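Local coordinates for uncharacterized protein (Bacillus cereus, PDB 5F2H) that is of unknown function but, as a member of the alpha/beta hydrolase superfamily, may act as a hydrolase, possibly of the phospholipase/carboxylesterase type, at residues G210-L215 against L235-E240; D226-M231 against G255-G260. One frame throughout, in Å; residues are numbered along the deposited sequence.

In the fold
The chain begins with a group of helices and then enters the alpha/beta hydrolase part, where both contacts lie. Segment 210-215, on helix 209-219, comes first, then 226-231 on the next strand, 235-240 in the loop beyond it and 255-260 on strand 254-260. Contact 1 closes a loop of 19 residues that contains strand 227-231; contact 2 closes one of 23 residues that contains the loop 235-240. The segments therefore alternate and the two closures cross. Contact 1 ties the helix to the loop after the strand, and contact 2 pairs neighbouring strands of the parallel sheet. Phe230 joins them, packing against Ala211, Ala214 and Leu215.

Contact 1: G210-L215 against L235-E240; sequences GARVAL and LPEIDE
Arg212, the residue most covered in this pairing, reaches from helix 209-219 across to the loop with its CG anti to the backbone N (chi1 -171°). The chain stays extended through chi2 and bends at chi3 (64°), which carries the guanidinium past the ring of Pro236. Arginine and proline cross at about a right angle: Arg212 CD lies 3.5 Å from Pro236 CD, while Arg212 NH1 comes within 3.4 Å of Pro236 CG. Beyond the ring, Arg212 NH1 faces Glu237 OE1 at 3.7 Å, a long salt bridge whose guanidinium and carboxylate planes are 50° apart, so the two groups do not meet as a flat, two-pronged pair. A type I turn from Leu235 to Ile238 puts the Pro236 ring across the outer part of the arginine and the Glu237 carboxylate off its NH1 tip. Closer to the helix, Leu235 directs its CD2 branch at the backbone, 3.9 Å from Arg212 CA. Leu235 CD2 also touches Leu215 CD2 at 4.1 Å, the two leucines crossing nearly perpendicularly. Thus an apolar patch lies at the base of the arginine and a charged pair at its tip. Trp234 and Trp241 also touch Arg212. Phe273 of helix 267-279 packs on both leucines, and Phe230 of strand 227-231 lies against Leu215, so the contact joins the helix after the probable nucleophile elbow to the loop leaving the adjacent strand.

Contact 2: D226-M231 against G255-G260; sequences DGFIFM and GYVVCG
The carbonyl oxygen of Phe230 is gripped twice from the neighbouring strand: Val258 N donates a hydrogen bond of 2.9 Å to Phe230 O, nearly along the C=O axis, and the CA-H of Val257 adds a weaker contact. Two further bonds continue the parallel pairing, the fairly straight one from Tyr256 N to Phe228 O (3.0 Å, 168° at the hydrogen) and the more bent one from Phe230 N to Tyr256 O (3.1 Å, 137°). Tyr256 O also receives the CA-H of Ile229, giving it two neighbours as well. On one face of the sheet, Phe228 holds its CG in the crowded position between the backbone N and the carbonyl carbon (chi1 65°), which swings the ring over Gly255. Gly255 CA sits 3.6 Å from the centroid of the Phe228 ring, a CH-pi contact over its face; the ring lies on the side where glycine carries no side chain. Phe228 CE2 meets Val257 CG2 at 4.1 Å, while the Phe228 ring turns its edge, through CD2, to a face of Phe230. On the other face, the bend at chi2 brings Met231 SE, of a selenomethionine, to 3.7 Å from Val258 CG1, and chi3 then turns its CE toward Cys259 CA. Ile229 lies beside Tyr256, whose OH is hydrogen-bonded with Glu306 OE2. Helix 267-279 packs against Phe228 and Val257, helix 300-313 against Ile229 and Tyr256. Strands 227-231 and 254-260, with helix 247-250 between them, form a beta-alpha-beta unit in the helix-flanked parallel sheet characteristic of alpha/beta hydrolases.

Contact 1: G210-L215 against L235-E240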
ATOM      1  N   GLY B 210       8.505  13.840 -24.111  1.00 52.00           N
ATOM      2  CA  GLY B 210       7.535  13.404 -23.138  1.00 53.07           C
ATOM      3  C   GLY B 210       7.872  14.087 -21.852  1.00 52.76           C
ATOM      4  O   GLY B 210       7.025  14.680 -21.208  1.00 55.93           O
ATOM      5  N   ALA B 211       9.143  14.033 -21.497  1.00 52.98           N
ATOM      6  CA  ALA B 211       9.589  14.655 -20.265  1.00 54.56           C
ATOM      7  C   ALA B 211       9.338  16.179 -20.313  1.00 56.12           C
ATOM      8  O   ALA B 211       9.065  16.775 -19.277  1.00 57.70           O
ATOM      9  CB  ALA B 211      11.052  14.322 -19.992  1.00 51.49           C
ATOM     10  N   ARG B 212       9.374  16.779 -21.510  1.00 54.61           N
ATOM     11  CA  ARG B 212       9.148  18.218 -21.668  1.00 56.79           C
ATOM     12  C   ARG B 212       7.767  18.631 -21.182  1.00 56.86           C
ATOM     13  O   ARG B 212       7.655  19.499 -20.298  1.00 56.93           O
ATOM     14  CB  ARG B 212       9.333  18.696 -23.122  1.00 58.33           C
ATOM     15  CG  ARG B 212       9.303  20.232 -23.174  1.00 62.96           C
ATOM     16  CD  ARG B 212       9.709  21.063 -24.407  1.00 65.52           C
ATOM     17  NE  ARG B 212       8.925  20.945 -25.619  1.00 69.09           N
ATOM     18  CZ  ARG B 212       8.895  21.869 -26.589  1.00 78.40           C
ATOM     19  NH1 ARG B 212       9.447  23.084 -26.440  1.00 80.84           N
ATOM     20  NH2 ARG B 212       8.153  21.641 -27.665  1.00 86.41           N
ATOM     21  N   VAL B 213       6.730  17.992 -21.733  1.00 53.72           N
ATOM     22  CA  VAL B 213       5.352  18.302 -21.345  1.00 52.56           C
ATOM     23  C   VAL B 213       5.172  18.027 -19.857  1.00 53.85           C
ATOM     24  O   VAL B 213       4.475  18.762 -19.142  1.00 52.70           O
ATOM     25  CB  VAL B 213       4.338  17.483 -22.138  1.00 51.60           C
ATOM     26  CG1 VAL B 213       2.932  17.770 -21.666  1.00 51.83           C
ATOM     27  CG2 VAL B 213       4.441  17.780 -23.617  1.00 53.70           C
ATOM     28  N   ALA B 214       5.803  16.954 -19.385  1.00 53.79           N
ATOM     29  CA  ALA B 214       5.710  16.601 -17.981  1.00 56.06           C
ATOM     30  C   ALA B 214       6.204  17.771 -17.131  1.00 62.22           C
ATOM     31  O   ALA B 214       5.557  18.154 -16.161  1.00 70.25           O
ATOM     32  CB  ALA B 214       6.550  15.379 -17.682  1.00 55.36           C
ATOM     33  N   LEU B 215       7.351  18.338 -17.494  1.00 61.61           N
ATOM     34  CA  LEU B 215       7.903  19.430 -16.730  1.00 64.74           C
ATOM     35  C   LEU B 215       7.062  20.720 -16.905  1.00 67.10           C
ATOM     36  O   LEU B 215       6.847  21.455 -15.949  1.00 65.02           O
ATOM     37  CB  LEU B 215       9.363  19.681 -17.115  1.00 64.96           C
ATOM     38  CG  LEU B 215      10.101  20.725 -16.252  1.00 65.87           C
ATOM     39  CD1 LEU B 215      10.189  20.246 -14.813  1.00 65.17           C
ATOM     40  CD2 LEU B 215      11.498  21.007 -16.768  1.00 66.04           C
ATOM     41  N   LEU B 235      14.623  19.664 -23.391  1.00 65.83           N
ATOM     42  CA  LEU B 235      14.231  20.925 -22.811  1.00 67.15           C
ATOM     43  C   LEU B 235      14.932  22.069 -23.511  1.00 71.95           C
ATOM     44  O   LEU B 235      15.903  22.612 -22.974  1.00 73.33           O
ATOM     45  CB  LEU B 235      14.652  20.874 -21.349  1.00 67.14           C
ATOM     46  CG  LEU B 235      14.048  19.647 -20.658  1.00 63.06           C
ATOM     47  CD1 LEU B 235      14.723  19.295 -19.333  1.00 62.78           C
ATOM     48  CD2 LEU B 235      12.544  19.825 -20.510  1.00 62.26           C
ATOM     49  N   PRO B 236      14.387  22.497 -24.669  1.00 74.01           N
ATOM     50  CA  PRO B 236      14.945  23.560 -25.508  1.00 77.39           C
ATOM     51  C   PRO B 236      14.774  25.018 -25.026  1.00 83.85           C
ATOM     52  O   PRO B 236      15.479  25.905 -25.514  1.00 88.17           O
ATOM     53  CB  PRO B 236      14.201  23.358 -26.829  1.00 75.71           C
ATOM     54  CG  PRO B 236      12.867  22.820 -26.424  1.00 73.17           C
ATOM     55  CD  PRO B 236      13.013  22.158 -25.084  1.00 70.00           C
ATOM     56  N   GLU B 237      13.853  25.269 -24.104  1.00 87.57           N
ATOM     57  CA  GLU B 237      13.611  26.622 -23.599  1.00 93.33           C
ATOM     58  C   GLU B 237      13.910  26.643 -22.120  1.00 94.27           C
ATOM     59  O   GLU B 237      13.201  27.289 -21.353  1.00 88.39           O
ATOM     60  CB  GLU B 237      12.130  26.958 -23.755  1.00 94.98           C
ATOM     61  CG  GLU B 237      11.600  26.895 -25.178  1.00101.02           C
ATOM     62  CD  GLU B 237      10.082  26.727 -25.230  1.00106.85           C
ATOM     63  OE1 GLU B 237       9.527  26.062 -24.326  1.00107.63           O
ATOM     64  OE2 GLU B 237       9.448  27.172 -26.213  1.00107.39           O
ATOM     65  N   ILE B 238      14.947  25.925 -21.706  1.00 99.42           N
ATOM     66  CA  ILE B 238      15.273  25.853 -20.287  1.00104.06           C
ATOM     67  C   ILE B 238      15.553  27.227 -19.677  1.00104.51           C
ATOM     68  O   ILE B 238      15.240  27.445 -18.503  1.00105.73           O
ATOM     69  CB  ILE B 238      16.430  24.866 -19.994  1.00108.53           C
ATOM     70  CG1 ILE B 238      16.506  24.565 -18.501  1.00105.45           C
ATOM     71  CG2 ILE B 238      17.751  25.395 -20.539  1.00117.37           C
ATOM     72  CD1 ILE B 238      15.230  23.962 -17.963  1.00104.20           C
ATOM     73  N   ASP B 239      16.155  28.136 -20.448  1.00105.22           N
ATOM     74  CA  ASP B 239      16.426  29.481 -19.937  1.00107.76           C
ATOM     75  C   ASP B 239      15.123  30.263 -19.777  1.00106.85           C
ATOM     76  O   ASP B 239      14.920  30.924 -18.756  1.00106.18           O
ATOM     77  CB  ASP B 239      17.415  30.258 -20.813  1.00109.64           C
ATOM     78  CG  ASP B 239      18.830  29.707 -20.741  1.00111.36           C
ATOM     79  OD1 ASP B 239      19.069  28.725 -19.995  1.00114.87           O
ATOM     80  OD2 ASP B 239      19.713  30.277 -21.419  1.00106.71           O
ATOM     81  N   GLU B 240      14.217  30.119 -20.744  1.00105.99           N
ATOM     82  CA  GLU B 240      12.928  30.814 -20.703  1.00108.36           C
ATOM     83  C   GLU B 240      12.070  30.423 -19.499  1.00106.71           C
ATOM     84  O   GLU B 240      11.203  31.189 -19.086  1.00109.52           O
ATOM     85  CB  GLU B 240      12.145  30.543 -21.982  1.00109.94           C
ATOM     86  CG  GLU B 240      12.886  31.036 -23.219  1.00116.43           C
ATOM     87  CD  GLU B 240      12.301  30.551 -24.532  1.00119.51           C
ATOM     88  OE1 GLU B 240      11.181  29.987 -24.532  1.00119.55           O
ATOM     89  OE2 GLU B 240      12.975  30.743 -25.571  1.00121.27           O
TER

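Contact 2: D226-M231 against G255-G260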
ATOM      1  N   ASP B 226       4.983  14.387  -6.383  1.00 83.45           N
ATOM      2  CA  ASP B 226       5.967  14.246  -5.311  1.00 84.05           C
ATOM      3  C   ASP B 226       7.392  14.168  -5.850  1.00 78.15           C
ATOM      4  O   ASP B 226       8.335  14.434  -5.127  1.00 80.99           O
ATOM      5  CB  ASP B 226       5.664  13.013  -4.452  1.00 89.80           C
ATOM      6  CG  ASP B 226       4.327  13.118  -3.731  1.00 96.94           C
ATOM      7  OD1 ASP B 226       3.503  13.992  -4.097  1.00103.02           O
ATOM      8  OD2 ASP B 226       4.092  12.311  -2.803  1.00 99.84           O
ATOM      9  N   GLY B 227       7.552  13.719  -7.090  1.00 71.77           N
ATOM     10  CA  GLY B 227       8.872  13.620  -7.710  1.00 67.84           C
ATOM     11  C   GLY B 227       8.761  13.424  -9.206  1.00 64.37           C
ATOM     12  O   GLY B 227       7.678  13.226  -9.719  1.00 63.47           O
ATOM     13  N   PHE B 228       9.871  13.476  -9.927  1.00 64.09           N
ATOM     14  CA  PHE B 228       9.804  13.290 -11.374  1.00 63.17           C
ATOM     15  C   PHE B 228      11.040  12.547 -11.832  1.00 62.54           C
ATOM     16  O   PHE B 228      12.147  12.803 -11.346  1.00 67.67           O
ATOM     17  CB  PHE B 228       9.681  14.635 -12.091  1.00 62.54           C
ATOM     18  CG  PHE B 228      10.885  15.512 -11.932  1.00 62.00           C
ATOM     19  CD1 PHE B 228      11.048  16.295 -10.810  1.00 65.96           C
ATOM     20  CD2 PHE B 228      11.849  15.548 -12.901  1.00 62.91           C
ATOM     21  CE1 PHE B 228      12.154  17.127 -10.667  1.00 70.04           C
ATOM     22  CE2 PHE B 228      12.962  16.375 -12.772  1.00 68.01           C
ATOM     23  CZ  PHE B 228      13.116  17.169 -11.652  1.00 68.16           C
ATOM     24  N   ILE B 229      10.863  11.680 -12.815  1.00 62.58           N
ATOM     25  CA  ILE B 229      11.978  10.868 -13.317  1.00 65.59           C
ATOM     26  C   ILE B 229      12.160  11.012 -14.822  1.00 65.12           C
ATOM     27  O   ILE B 229      11.491  10.320 -15.586  1.00 63.62           O
ATOM     28  CB  ILE B 229      11.733   9.376 -12.987  1.00 66.59           C
ATOM     29  CG1 ILE B 229      11.413   9.191 -11.498  1.00 66.97           C
ATOM     30  CG2 ILE B 229      12.940   8.532 -13.375  1.00 67.69           C
ATOM     31  CD1 ILE B 229      11.047   7.778 -11.134  1.00 66.80           C
ATOM     32  N   PHE B 230      13.089  11.866 -15.252  1.00 66.21           N
ATOM     33  CA  PHE B 230      13.288  12.064 -16.678  1.00 65.57           C
ATOM     34  C   PHE B 230      14.434  11.291 -17.282  1.00 67.23           C
ATOM     35  O   PHE B 230      15.480  11.116 -16.662  1.00 74.02           O
ATOM     36  CB  PHE B 230      13.456  13.529 -17.021  1.00 67.96           C
ATOM     37  CG  PHE B 230      12.344  14.401 -16.524  1.00 68.82           C
ATOM     38  CD1 PHE B 230      11.017  14.002 -16.637  1.00 67.46           C
ATOM     39  CD2 PHE B 230      12.608  15.726 -16.192  1.00 68.89           C
ATOM     40  CE1 PHE B 230       9.988  14.856 -16.255  1.00 69.68           C
ATOM     41  CE2 PHE B 230      11.591  16.580 -15.825  1.00 66.24           C
ATOM     42  CZ  PHE B 230      10.280  16.144 -15.846  1.00 67.42           C
HETATM   43  N   MSE B 231      14.215  10.836 -18.512  1.00 65.25           N
HETATM   44  CA  MSE B 231      15.199  10.059 -19.260  1.00 61.49           C
HETATM   45  C   MSE B 231      15.445  10.837 -20.511  1.00 61.53           C
HETATM   46  O   MSE B 231      14.516  11.099 -21.294  1.00 61.45           O
HETATM   47  CB  MSE B 231      14.605   8.680 -19.563  1.00 57.36           C
HETATM   48  CG  MSE B 231      15.487   7.798 -20.448  1.00 56.84           C
HETATM   49 SE   MSE B 231      17.109   7.181 -19.506  0.78 57.08          SE
HETATM   50  CE  MSE B 231      18.401   8.092 -20.694  1.00 58.69           C
ATOM     51  N   GLY B 255      13.930  15.239  -7.808  1.00 74.83           N
ATOM     52  CA  GLY B 255      14.108  14.903  -9.216  1.00 72.58           C
ATOM     53  C   GLY B 255      15.219  13.902  -9.463  1.00 77.02           C
ATOM     54  O   GLY B 255      16.278  13.953  -8.832  1.00 77.82           O
ATOM     55  N   TYR B 256      14.959  12.959 -10.361  1.00 78.74           N
ATOM     56  CA  TYR B 256      15.937  11.950 -10.694  1.00 77.33           C
ATOM     57  C   TYR B 256      16.010  12.073 -12.196  1.00 72.17           C
ATOM     58  O   TYR B 256      15.017  11.864 -12.883  1.00 67.01           O
ATOM     59  CB  TYR B 256      15.455  10.565 -10.273  1.00 82.11           C
ATOM     60  CG  TYR B 256      16.542   9.497 -10.269  1.00 87.41           C
ATOM     61  CD1 TYR B 256      16.949   8.874 -11.444  1.00 89.79           C
ATOM     62  CD2 TYR B 256      17.123   9.080  -9.074  1.00 90.38           C
ATOM     63  CE1 TYR B 256      17.923   7.887 -11.431  1.00 92.24           C
ATOM     64  CE2 TYR B 256      18.088   8.093  -9.051  1.00 94.91           C
ATOM     65  CZ  TYR B 256      18.482   7.501 -10.231  1.00 96.44           C
ATOM     66  OH  TYR B 256      19.456   6.533 -10.201  1.00104.45           O
ATOM     67  N   VAL B 257      17.156  12.517 -12.694  1.00 70.77           N
ATOM     68  CA  VAL B 257      17.361  12.701 -14.125  1.00 65.63           C
ATOM     69  C   VAL B 257      18.479  11.784 -14.601  1.00 66.44           C
ATOM     70  O   VAL B 257      19.503  11.630 -13.924  1.00 69.46           O
ATOM     71  CB  VAL B 257      17.724  14.158 -14.441  1.00 62.47           C
ATOM     72  CG1 VAL B 257      18.004  14.324 -15.925  1.00 60.77           C
ATOM     73  CG2 VAL B 257      16.606  15.076 -13.978  1.00 61.36           C
ATOM     74  N   VAL B 258      18.279  11.189 -15.771  1.00 61.94           N
ATOM     75  CA  VAL B 258      19.241  10.293 -16.326  1.00 62.04           C
ATOM     76  C   VAL B 258      19.433  10.644 -17.771  1.00 59.38           C
ATOM     77  O   VAL B 258      18.472  10.965 -18.448  1.00 62.42           O
ATOM     78  CB  VAL B 258      18.703   8.831 -16.265  1.00 64.73           C
ATOM     79  CG1 VAL B 258      19.693   7.854 -16.907  1.00 65.63           C
ATOM     80  CG2 VAL B 258      18.398   8.403 -14.829  1.00 64.78           C
ATOM     81  N   CYS B 259      20.659  10.561 -18.250  1.00 60.51           N
ATOM     82  CA  CYS B 259      20.943  10.823 -19.651  1.00 63.04           C
ATOM     83  C   CYS B 259      22.275  10.208 -20.014  1.00 70.26           C
ATOM     84  O   CYS B 259      23.188  10.123 -19.180  1.00 73.48           O
ATOM     85  CB  CYS B 259      20.968  12.297 -19.972  1.00 64.46           C
ATOM     86  SG  CYS B 259      21.283  12.603 -21.723  1.00 66.52           S
ATOM     87  N   GLY B 260      22.368   9.757 -21.258  1.00 74.36           N
ATOM     88  CA  GLY B 260      23.579   9.131 -21.764  1.00 79.59           C
ATOM     89  C   GLY B 260      24.518  10.147 -22.390  1.00 85.49           C
ATOM     90  O   GLY B 260      24.087  11.029 -23.143  1.00 86.20           O
TER